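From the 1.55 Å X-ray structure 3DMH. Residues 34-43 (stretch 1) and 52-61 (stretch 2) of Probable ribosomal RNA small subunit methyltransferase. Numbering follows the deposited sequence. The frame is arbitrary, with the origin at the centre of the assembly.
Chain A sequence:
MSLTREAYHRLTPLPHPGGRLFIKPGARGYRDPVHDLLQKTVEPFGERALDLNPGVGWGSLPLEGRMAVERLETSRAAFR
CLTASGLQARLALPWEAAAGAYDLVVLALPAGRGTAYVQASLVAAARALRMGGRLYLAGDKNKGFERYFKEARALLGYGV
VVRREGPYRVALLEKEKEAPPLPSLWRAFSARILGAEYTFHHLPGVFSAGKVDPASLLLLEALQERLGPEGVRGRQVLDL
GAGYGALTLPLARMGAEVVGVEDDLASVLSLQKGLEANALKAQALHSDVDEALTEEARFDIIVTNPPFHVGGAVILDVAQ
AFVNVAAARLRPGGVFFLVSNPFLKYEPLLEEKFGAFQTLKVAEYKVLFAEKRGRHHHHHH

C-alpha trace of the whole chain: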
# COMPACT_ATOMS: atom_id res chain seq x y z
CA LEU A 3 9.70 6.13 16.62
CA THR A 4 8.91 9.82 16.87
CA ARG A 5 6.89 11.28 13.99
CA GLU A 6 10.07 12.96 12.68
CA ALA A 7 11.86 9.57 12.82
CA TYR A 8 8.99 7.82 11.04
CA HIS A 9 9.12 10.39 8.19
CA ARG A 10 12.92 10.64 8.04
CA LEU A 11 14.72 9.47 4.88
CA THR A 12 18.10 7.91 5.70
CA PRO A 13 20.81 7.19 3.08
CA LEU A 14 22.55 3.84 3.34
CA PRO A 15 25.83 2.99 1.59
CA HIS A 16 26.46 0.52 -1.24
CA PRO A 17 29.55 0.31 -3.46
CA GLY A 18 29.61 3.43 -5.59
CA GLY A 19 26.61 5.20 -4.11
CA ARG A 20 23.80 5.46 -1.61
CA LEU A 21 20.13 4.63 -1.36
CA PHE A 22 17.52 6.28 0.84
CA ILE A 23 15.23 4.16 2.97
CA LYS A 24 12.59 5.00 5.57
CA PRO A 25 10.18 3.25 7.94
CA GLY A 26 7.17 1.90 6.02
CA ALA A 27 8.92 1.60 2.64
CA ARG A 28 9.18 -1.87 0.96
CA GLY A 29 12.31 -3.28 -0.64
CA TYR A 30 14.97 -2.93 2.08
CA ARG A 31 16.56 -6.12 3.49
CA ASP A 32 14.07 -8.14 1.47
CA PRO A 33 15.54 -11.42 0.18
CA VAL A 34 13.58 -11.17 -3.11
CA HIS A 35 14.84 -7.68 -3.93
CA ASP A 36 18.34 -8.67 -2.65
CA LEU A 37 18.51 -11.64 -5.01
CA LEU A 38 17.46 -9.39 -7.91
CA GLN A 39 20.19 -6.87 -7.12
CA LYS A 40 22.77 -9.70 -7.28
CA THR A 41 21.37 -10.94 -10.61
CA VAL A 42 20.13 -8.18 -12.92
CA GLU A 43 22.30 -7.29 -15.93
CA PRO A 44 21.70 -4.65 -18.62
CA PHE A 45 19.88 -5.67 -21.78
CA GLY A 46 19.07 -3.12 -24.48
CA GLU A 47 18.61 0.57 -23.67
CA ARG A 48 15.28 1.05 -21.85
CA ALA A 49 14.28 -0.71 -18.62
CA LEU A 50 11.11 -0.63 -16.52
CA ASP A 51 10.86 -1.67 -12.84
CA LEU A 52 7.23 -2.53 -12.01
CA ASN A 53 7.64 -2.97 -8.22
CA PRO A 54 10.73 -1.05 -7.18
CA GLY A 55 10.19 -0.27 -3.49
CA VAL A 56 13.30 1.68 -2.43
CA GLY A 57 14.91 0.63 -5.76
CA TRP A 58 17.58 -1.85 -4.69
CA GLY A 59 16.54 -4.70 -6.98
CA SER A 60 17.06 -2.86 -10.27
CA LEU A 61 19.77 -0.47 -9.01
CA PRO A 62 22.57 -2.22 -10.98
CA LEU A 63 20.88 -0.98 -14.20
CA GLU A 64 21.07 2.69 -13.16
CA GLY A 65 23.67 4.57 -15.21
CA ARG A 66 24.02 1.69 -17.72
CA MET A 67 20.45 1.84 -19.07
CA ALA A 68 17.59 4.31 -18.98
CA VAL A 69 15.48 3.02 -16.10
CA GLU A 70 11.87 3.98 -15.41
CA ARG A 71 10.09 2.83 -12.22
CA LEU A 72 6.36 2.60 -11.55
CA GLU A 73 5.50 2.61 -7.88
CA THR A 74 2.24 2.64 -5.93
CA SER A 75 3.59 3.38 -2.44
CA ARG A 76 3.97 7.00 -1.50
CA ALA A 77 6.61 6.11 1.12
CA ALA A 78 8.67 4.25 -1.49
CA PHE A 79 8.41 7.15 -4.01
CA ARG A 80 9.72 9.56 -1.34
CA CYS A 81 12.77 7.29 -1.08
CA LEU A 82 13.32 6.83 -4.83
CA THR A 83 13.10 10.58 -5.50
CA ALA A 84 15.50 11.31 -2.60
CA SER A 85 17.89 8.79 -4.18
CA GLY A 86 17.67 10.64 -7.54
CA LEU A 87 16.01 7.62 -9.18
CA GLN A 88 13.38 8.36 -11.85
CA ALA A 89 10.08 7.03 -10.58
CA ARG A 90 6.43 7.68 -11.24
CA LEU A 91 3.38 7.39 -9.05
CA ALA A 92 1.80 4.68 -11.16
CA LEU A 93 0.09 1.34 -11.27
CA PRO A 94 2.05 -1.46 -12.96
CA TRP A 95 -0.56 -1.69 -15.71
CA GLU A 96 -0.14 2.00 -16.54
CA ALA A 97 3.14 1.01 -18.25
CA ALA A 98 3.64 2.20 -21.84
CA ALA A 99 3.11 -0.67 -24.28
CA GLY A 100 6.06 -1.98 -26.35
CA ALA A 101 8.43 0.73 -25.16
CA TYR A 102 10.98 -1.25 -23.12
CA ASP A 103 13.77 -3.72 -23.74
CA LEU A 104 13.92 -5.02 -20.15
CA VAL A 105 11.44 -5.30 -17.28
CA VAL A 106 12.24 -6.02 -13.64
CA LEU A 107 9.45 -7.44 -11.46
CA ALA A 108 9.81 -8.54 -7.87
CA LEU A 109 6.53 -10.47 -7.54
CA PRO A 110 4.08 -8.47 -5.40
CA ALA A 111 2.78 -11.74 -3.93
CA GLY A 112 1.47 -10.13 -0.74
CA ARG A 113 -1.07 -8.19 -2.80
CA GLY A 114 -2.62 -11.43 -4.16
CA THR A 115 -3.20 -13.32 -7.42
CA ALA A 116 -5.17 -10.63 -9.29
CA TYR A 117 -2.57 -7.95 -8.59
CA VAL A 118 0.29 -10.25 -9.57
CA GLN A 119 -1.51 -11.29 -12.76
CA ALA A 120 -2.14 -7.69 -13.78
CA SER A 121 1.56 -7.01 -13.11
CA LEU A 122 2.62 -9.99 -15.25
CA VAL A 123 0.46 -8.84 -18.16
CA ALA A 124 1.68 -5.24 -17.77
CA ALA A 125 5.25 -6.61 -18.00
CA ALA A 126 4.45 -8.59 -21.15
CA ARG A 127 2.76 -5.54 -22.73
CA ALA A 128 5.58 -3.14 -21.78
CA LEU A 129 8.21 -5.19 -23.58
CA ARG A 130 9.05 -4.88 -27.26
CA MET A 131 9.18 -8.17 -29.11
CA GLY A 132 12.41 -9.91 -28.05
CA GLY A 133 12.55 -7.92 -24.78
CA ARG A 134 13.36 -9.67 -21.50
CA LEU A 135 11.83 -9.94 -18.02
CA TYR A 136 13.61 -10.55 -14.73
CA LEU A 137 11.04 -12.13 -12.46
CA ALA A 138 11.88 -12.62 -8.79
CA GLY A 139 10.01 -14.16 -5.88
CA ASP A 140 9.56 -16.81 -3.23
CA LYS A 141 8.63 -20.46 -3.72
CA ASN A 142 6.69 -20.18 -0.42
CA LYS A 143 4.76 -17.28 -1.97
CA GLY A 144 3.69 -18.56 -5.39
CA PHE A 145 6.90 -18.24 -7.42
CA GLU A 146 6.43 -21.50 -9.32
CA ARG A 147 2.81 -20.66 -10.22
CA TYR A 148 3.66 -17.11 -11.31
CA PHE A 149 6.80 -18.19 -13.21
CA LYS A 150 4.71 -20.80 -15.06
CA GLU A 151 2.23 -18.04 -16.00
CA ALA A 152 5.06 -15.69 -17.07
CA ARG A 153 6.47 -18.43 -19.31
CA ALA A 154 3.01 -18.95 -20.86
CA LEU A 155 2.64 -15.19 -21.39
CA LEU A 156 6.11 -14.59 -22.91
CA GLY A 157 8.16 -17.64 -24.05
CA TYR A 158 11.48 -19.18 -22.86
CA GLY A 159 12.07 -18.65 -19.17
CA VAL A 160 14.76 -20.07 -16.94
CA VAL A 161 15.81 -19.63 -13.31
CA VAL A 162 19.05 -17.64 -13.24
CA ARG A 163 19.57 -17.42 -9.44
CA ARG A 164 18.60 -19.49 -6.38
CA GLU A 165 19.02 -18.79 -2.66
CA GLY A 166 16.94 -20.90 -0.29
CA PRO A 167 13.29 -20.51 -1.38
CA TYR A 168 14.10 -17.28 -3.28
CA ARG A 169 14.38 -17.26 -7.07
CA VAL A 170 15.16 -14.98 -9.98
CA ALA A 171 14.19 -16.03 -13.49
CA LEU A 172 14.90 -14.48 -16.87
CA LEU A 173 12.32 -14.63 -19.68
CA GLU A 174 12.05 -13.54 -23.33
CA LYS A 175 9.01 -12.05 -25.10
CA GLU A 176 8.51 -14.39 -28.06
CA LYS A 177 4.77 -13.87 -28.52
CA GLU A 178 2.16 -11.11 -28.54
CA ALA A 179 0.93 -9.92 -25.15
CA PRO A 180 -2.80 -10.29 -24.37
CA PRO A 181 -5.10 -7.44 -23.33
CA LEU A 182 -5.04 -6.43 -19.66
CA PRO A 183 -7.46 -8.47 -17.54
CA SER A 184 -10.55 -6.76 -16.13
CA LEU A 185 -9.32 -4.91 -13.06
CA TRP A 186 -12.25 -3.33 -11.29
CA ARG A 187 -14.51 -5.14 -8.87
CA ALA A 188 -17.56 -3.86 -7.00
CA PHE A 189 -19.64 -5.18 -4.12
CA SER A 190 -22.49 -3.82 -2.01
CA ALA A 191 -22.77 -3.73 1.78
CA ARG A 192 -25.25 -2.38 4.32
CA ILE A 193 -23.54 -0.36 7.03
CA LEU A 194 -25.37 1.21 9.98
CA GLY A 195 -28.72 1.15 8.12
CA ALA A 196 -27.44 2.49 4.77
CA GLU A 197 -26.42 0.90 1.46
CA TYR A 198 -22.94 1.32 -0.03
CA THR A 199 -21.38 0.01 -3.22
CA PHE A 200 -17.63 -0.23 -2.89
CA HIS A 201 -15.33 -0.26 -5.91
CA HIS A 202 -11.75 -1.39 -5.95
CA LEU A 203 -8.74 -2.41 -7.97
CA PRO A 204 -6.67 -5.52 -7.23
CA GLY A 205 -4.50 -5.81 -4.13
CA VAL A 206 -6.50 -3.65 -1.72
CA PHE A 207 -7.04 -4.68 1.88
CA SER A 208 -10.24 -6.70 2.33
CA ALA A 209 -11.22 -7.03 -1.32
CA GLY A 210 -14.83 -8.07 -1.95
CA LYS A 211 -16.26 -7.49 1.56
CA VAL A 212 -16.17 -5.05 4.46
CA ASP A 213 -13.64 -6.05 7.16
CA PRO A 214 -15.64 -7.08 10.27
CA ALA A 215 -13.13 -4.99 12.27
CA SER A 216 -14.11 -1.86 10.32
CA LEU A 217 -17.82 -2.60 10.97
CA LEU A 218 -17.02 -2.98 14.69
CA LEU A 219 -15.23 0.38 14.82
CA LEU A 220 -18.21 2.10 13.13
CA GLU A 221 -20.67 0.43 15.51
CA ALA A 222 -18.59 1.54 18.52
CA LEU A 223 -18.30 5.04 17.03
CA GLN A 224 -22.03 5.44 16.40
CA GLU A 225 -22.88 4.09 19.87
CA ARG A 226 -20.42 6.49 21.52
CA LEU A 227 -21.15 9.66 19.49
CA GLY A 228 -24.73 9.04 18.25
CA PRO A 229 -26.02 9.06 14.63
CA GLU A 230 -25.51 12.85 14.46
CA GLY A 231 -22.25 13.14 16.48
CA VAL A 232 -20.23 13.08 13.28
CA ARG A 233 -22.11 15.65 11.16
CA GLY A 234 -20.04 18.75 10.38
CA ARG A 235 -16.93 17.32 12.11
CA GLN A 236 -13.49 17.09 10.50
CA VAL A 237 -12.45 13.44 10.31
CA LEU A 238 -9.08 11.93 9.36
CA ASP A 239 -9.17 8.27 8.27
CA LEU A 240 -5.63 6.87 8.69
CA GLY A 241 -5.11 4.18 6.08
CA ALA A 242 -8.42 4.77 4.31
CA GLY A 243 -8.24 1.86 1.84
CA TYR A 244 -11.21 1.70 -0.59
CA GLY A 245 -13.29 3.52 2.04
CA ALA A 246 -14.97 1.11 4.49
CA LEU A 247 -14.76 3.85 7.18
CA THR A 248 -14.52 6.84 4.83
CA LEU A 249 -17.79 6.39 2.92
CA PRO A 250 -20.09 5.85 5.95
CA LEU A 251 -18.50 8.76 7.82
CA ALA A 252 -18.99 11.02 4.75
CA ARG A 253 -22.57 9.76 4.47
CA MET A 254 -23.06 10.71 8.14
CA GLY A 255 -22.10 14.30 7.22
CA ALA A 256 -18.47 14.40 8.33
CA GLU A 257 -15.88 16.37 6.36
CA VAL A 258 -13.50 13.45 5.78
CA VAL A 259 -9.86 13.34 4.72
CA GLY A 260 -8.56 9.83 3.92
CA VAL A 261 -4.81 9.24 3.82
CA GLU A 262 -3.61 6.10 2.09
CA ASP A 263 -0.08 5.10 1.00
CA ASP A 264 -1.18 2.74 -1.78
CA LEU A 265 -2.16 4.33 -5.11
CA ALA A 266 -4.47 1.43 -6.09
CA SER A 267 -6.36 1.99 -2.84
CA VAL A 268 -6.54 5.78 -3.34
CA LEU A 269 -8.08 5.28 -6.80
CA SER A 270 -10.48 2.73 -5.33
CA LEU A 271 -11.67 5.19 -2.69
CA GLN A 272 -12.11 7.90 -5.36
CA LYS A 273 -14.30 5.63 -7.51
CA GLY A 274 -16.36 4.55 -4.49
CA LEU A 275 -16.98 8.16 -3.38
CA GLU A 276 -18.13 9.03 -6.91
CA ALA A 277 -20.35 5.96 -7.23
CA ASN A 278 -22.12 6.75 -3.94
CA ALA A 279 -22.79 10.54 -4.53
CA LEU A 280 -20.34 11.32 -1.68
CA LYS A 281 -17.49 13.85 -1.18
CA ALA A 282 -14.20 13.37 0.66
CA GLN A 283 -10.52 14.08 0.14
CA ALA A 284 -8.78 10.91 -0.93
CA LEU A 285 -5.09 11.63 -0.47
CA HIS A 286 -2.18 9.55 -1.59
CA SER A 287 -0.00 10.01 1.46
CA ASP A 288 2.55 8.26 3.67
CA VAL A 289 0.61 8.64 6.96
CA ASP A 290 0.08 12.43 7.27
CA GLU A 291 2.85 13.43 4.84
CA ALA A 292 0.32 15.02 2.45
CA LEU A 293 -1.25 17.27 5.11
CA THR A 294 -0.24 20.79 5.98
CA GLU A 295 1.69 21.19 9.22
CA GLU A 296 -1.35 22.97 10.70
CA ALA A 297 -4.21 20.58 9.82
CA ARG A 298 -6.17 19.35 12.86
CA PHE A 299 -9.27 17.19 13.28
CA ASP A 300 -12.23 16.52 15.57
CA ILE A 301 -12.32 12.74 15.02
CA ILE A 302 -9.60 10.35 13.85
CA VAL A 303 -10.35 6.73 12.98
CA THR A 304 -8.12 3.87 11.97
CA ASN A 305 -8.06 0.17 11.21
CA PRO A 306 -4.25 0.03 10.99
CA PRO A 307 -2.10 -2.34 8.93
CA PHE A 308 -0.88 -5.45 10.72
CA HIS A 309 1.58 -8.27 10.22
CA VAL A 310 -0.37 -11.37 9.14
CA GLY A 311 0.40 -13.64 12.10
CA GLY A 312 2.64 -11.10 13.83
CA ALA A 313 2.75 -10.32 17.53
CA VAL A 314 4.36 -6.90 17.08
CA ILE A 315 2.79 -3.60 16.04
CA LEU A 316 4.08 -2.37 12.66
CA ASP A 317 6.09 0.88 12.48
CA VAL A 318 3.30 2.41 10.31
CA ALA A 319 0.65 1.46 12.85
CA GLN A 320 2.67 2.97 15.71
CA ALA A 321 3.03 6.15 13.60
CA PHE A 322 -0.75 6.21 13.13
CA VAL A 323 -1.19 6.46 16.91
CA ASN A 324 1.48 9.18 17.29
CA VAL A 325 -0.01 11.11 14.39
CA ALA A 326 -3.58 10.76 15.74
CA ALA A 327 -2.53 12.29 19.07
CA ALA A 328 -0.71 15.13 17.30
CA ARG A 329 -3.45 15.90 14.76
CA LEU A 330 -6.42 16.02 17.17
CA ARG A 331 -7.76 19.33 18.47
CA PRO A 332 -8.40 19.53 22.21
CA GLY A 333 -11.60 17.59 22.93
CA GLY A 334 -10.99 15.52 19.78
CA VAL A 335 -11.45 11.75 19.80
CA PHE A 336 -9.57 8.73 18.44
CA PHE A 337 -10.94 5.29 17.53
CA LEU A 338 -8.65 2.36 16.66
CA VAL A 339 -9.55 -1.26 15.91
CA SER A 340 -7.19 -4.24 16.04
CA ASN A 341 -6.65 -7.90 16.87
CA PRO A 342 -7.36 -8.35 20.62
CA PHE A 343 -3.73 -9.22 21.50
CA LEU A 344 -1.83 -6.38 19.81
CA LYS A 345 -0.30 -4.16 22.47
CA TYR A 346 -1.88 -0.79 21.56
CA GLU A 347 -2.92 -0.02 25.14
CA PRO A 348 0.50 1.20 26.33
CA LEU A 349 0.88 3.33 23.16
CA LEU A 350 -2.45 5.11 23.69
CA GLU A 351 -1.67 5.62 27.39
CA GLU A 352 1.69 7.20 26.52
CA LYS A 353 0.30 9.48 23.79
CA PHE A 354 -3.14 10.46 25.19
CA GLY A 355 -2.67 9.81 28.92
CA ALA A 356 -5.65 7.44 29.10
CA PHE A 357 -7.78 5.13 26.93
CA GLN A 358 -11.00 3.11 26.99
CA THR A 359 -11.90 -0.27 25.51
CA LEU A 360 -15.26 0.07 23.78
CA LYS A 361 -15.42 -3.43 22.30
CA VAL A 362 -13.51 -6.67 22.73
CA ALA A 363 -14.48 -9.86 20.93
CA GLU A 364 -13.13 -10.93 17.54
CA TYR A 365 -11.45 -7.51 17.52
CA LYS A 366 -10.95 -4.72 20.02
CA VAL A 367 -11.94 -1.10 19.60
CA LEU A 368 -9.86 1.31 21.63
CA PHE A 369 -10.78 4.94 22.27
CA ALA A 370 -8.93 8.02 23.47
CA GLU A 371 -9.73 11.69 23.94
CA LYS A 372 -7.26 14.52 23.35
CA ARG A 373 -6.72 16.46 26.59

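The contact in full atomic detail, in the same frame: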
# COMPACT_ATOMS: atom_id res chain seq x y z
N VAL A 34 13.96 -11.14 -1.68
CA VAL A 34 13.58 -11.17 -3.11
C VAL A 34 14.29 -10.02 -3.84
O VAL A 34 14.96 -10.23 -4.85
CB VAL A 34 12.05 -11.13 -3.32
CG1 VAL A 34 11.69 -10.99 -4.79
CG2 VAL A 34 11.39 -12.37 -2.71
N HIS A 35 14.14 -8.80 -3.32
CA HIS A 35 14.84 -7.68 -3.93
C HIS A 35 16.38 -7.85 -3.87
O HIS A 35 17.08 -7.48 -4.81
CB HIS A 35 14.42 -6.33 -3.30
CG HIS A 35 12.96 -6.00 -3.46
ND1 HIS A 35 12.50 -5.08 -4.39
CD2 HIS A 35 11.86 -6.43 -2.79
CE1 HIS A 35 11.19 -4.98 -4.29
NE2 HIS A 35 10.77 -5.77 -3.33
N ASP A 36 16.89 -8.44 -2.78
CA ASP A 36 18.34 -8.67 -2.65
C ASP A 36 18.86 -9.63 -3.71
O ASP A 36 19.93 -9.43 -4.26
CB ASP A 36 18.71 -9.21 -1.26
CG ASP A 36 18.67 -8.14 -0.18
OD1 ASP A 36 18.55 -6.95 -0.55
OD2 ASP A 36 18.74 -8.48 1.01
N LEU A 37 18.08 -10.66 -4.01
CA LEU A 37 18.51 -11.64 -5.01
C LEU A 37 18.47 -10.99 -6.40
O LEU A 37 19.37 -11.23 -7.21
CB LEU A 37 17.66 -12.90 -4.95
CG LEU A 37 18.27 -14.14 -5.63
CD1 LEU A 37 19.59 -14.53 -4.97
CD2 LEU A 37 17.27 -15.26 -5.56
N LEU A 38 17.45 -10.18 -6.66
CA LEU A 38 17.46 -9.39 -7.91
C LEU A 38 18.71 -8.54 -8.07
O LEU A 38 19.31 -8.50 -9.14
CB LEU A 38 16.25 -8.46 -7.96
CG LEU A 38 14.96 -8.98 -8.55
CD1 LEU A 38 13.91 -7.90 -8.37
CD2 LEU A 38 15.13 -9.34 -10.05
N GLN A 39 19.08 -7.81 -7.02
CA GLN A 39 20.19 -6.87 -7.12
C GLN A 39 21.49 -7.62 -7.46
O GLN A 39 22.35 -7.10 -8.17
CB GLN A 39 20.33 -6.04 -5.84
CG GLN A 39 21.39 -4.93 -5.90
CD GLN A 39 22.83 -5.41 -5.63
OE1 GLN A 39 23.79 -4.75 -6.03
NE2 GLN A 39 22.97 -6.55 -4.97
N LYS A 40 21.62 -8.85 -6.95
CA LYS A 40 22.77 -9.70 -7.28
C LYS A 40 22.76 -10.29 -8.68
O LYS A 40 23.77 -10.84 -9.12
CB LYS A 40 22.91 -10.84 -6.26
CG LYS A 40 23.26 -10.36 -4.88
CD LYS A 40 23.28 -11.50 -3.91
CE LYS A 40 23.80 -11.03 -2.56
NZ LYS A 40 24.23 -12.20 -1.74
N THR A 41 21.62 -10.18 -9.37
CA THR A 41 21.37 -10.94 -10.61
C THR A 41 21.22 -10.07 -11.85
O THR A 41 21.72 -10.42 -12.94
CB THR A 41 20.14 -11.86 -10.45
OG1 THR A 41 20.30 -12.69 -9.30
CG2 THR A 41 19.94 -12.77 -11.68
N VAL A 42 20.51 -8.95 -11.72
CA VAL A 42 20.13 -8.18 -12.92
C VAL A 42 21.33 -7.63 -13.68
O VAL A 42 22.27 -7.08 -13.09
CB VAL A 42 19.16 -7.04 -12.60
CG1 VAL A 42 17.87 -7.60 -12.03
CG2 VAL A 42 19.78 -6.09 -11.61
N GLU A 43 21.28 -7.78 -15.01
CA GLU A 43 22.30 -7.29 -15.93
C GLU A 43 21.62 -6.47 -17.02
O GLU A 43 20.49 -6.78 -17.39
CB GLU A 43 23.02 -8.46 -16.61
CG GLU A 43 23.49 -9.56 -15.68
CD GLU A 43 24.93 -9.39 -15.26
OE1 GLU A 43 25.66 -8.65 -15.95
OE2 GLU A 43 25.33 -10.00 -14.24
N LEU A 52 8.67 -2.59 -12.31
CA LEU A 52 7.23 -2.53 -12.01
C LEU A 52 6.89 -2.65 -10.52
O LEU A 52 5.71 -2.59 -10.16
CB LEU A 52 6.46 -3.62 -12.79
CG LEU A 52 6.38 -3.35 -14.29
CD1 LEU A 52 5.69 -4.55 -14.96
CD2 LEU A 52 5.60 -2.07 -14.57
N ASN A 53 7.89 -2.85 -9.67
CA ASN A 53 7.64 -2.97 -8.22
C ASN A 53 8.91 -2.61 -7.49
O ASN A 53 9.53 -3.47 -6.85
CB ASN A 53 7.17 -4.39 -7.86
CG ASN A 53 6.85 -4.54 -6.37
OD1 ASN A 53 6.53 -3.56 -5.67
ND2 ASN A 53 6.95 -5.76 -5.86
N PRO A 54 9.35 -1.35 -7.63
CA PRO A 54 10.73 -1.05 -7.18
C PRO A 54 10.94 -0.98 -5.68
O PRO A 54 12.05 -1.26 -5.24
CB PRO A 54 11.02 0.32 -7.79
CG PRO A 54 9.66 0.95 -7.95
CD PRO A 54 8.71 -0.19 -8.28
N GLY A 55 9.93 -0.60 -4.91
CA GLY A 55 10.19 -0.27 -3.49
C GLY A 55 11.24 0.83 -3.44
O GLY A 55 11.18 1.79 -4.20
N VAL A 56 12.22 0.68 -2.55
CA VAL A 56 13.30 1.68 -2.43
C VAL A 56 14.30 1.62 -3.61
O VAL A 56 15.20 2.47 -3.71
CB VAL A 56 14.03 1.61 -1.06
CG1 VAL A 56 13.05 1.89 0.10
CG2 VAL A 56 14.69 0.27 -0.90
N GLY A 57 14.13 0.65 -4.51
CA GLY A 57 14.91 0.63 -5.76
C GLY A 57 16.19 -0.18 -5.79
O GLY A 57 17.00 -0.04 -6.71
N TRP A 58 16.38 -1.01 -4.77
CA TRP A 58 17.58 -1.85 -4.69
C TRP A 58 17.67 -2.92 -5.77
O TRP A 58 18.72 -3.14 -6.35
CB TRP A 58 17.67 -2.47 -3.30
CG TRP A 58 18.90 -3.31 -3.02
CD1 TRP A 58 18.91 -4.61 -2.61
CD2 TRP A 58 20.28 -2.90 -3.07
NE1 TRP A 58 20.20 -5.05 -2.42
CE2 TRP A 58 21.06 -4.02 -2.69
CE3 TRP A 58 20.93 -1.70 -3.41
CZ2 TRP A 58 22.46 -3.98 -2.65
CZ3 TRP A 58 22.32 -1.67 -3.37
CH2 TRP A 58 23.07 -2.81 -2.99
N GLY A 59 16.54 -3.57 -6.04
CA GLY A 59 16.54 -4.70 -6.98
C GLY A 59 17.02 -4.39 -8.39
O GLY A 59 17.74 -5.21 -9.00
N SER A 60 16.67 -3.21 -8.91
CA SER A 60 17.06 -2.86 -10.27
C SER A 60 18.18 -1.83 -10.27
O SER A 60 18.58 -1.36 -11.33
CB SER A 60 15.86 -2.32 -11.07
OG SER A 60 15.27 -1.21 -10.42
N LEU A 61 18.73 -1.52 -9.09
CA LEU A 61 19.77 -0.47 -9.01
C LEU A 61 21.00 -0.72 -9.90
O LEU A 61 21.58 0.24 -10.41
CB LEU A 61 20.21 -0.20 -7.58
CG LEU A 61 20.95 1.12 -7.33
CD1 LEU A 61 20.11 2.33 -7.70
CD2 LEU A 61 21.32 1.19 -5.87
O HOH W 1 21.60 -7.76 -2.82

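The helix of stretch 1 packs on the irregular chain of stretch 2, burying 441 Å² without a clear direct hydrogen bond. The backbones come closest at Gln39 and Gly59, whose CA atoms lie 4.2 Å apart. Gly59 suits this approach: a CB here would sit 3.2 Å from Leu38 CD1. Two CA-H...O contacts join the chains, Gly59 CA to His35 O at 3.6 Å and Gln39 CA to Gly59 O at 3.5 Å.

Trp58, with chi1 t and chi2 -124°, lays its indole alongside the helix. The t chi1 of Gln39 sets CG over the six-membered ring of Trp58, 3.6 Å from its centroid, in a CH-pi contact, and the m turn at chi2 directs the amide, with Gln39 CD 3.3 Å from Trp58 CZ2. Gln39 NE2 donates to a water at 2.8 Å; the same water accepts from Trp58 NE1 at 3.1 Å and donates to Asp36 O at 2.8 Å, bridging the stretches. Although the CA-to-CB bond of Asp36 points away, its m rotamer brings OD1 to the indole edge, 3.1 Å from Trp58 NE1.

The m rotamer of buried His35 likewise carries its imidazole to stretch 2, where CE1 meets Asn53 O edge-on at 3.4 Å. Val42 points toward stretch 2, its CG2 lying 3.4 Å from Gly59 O.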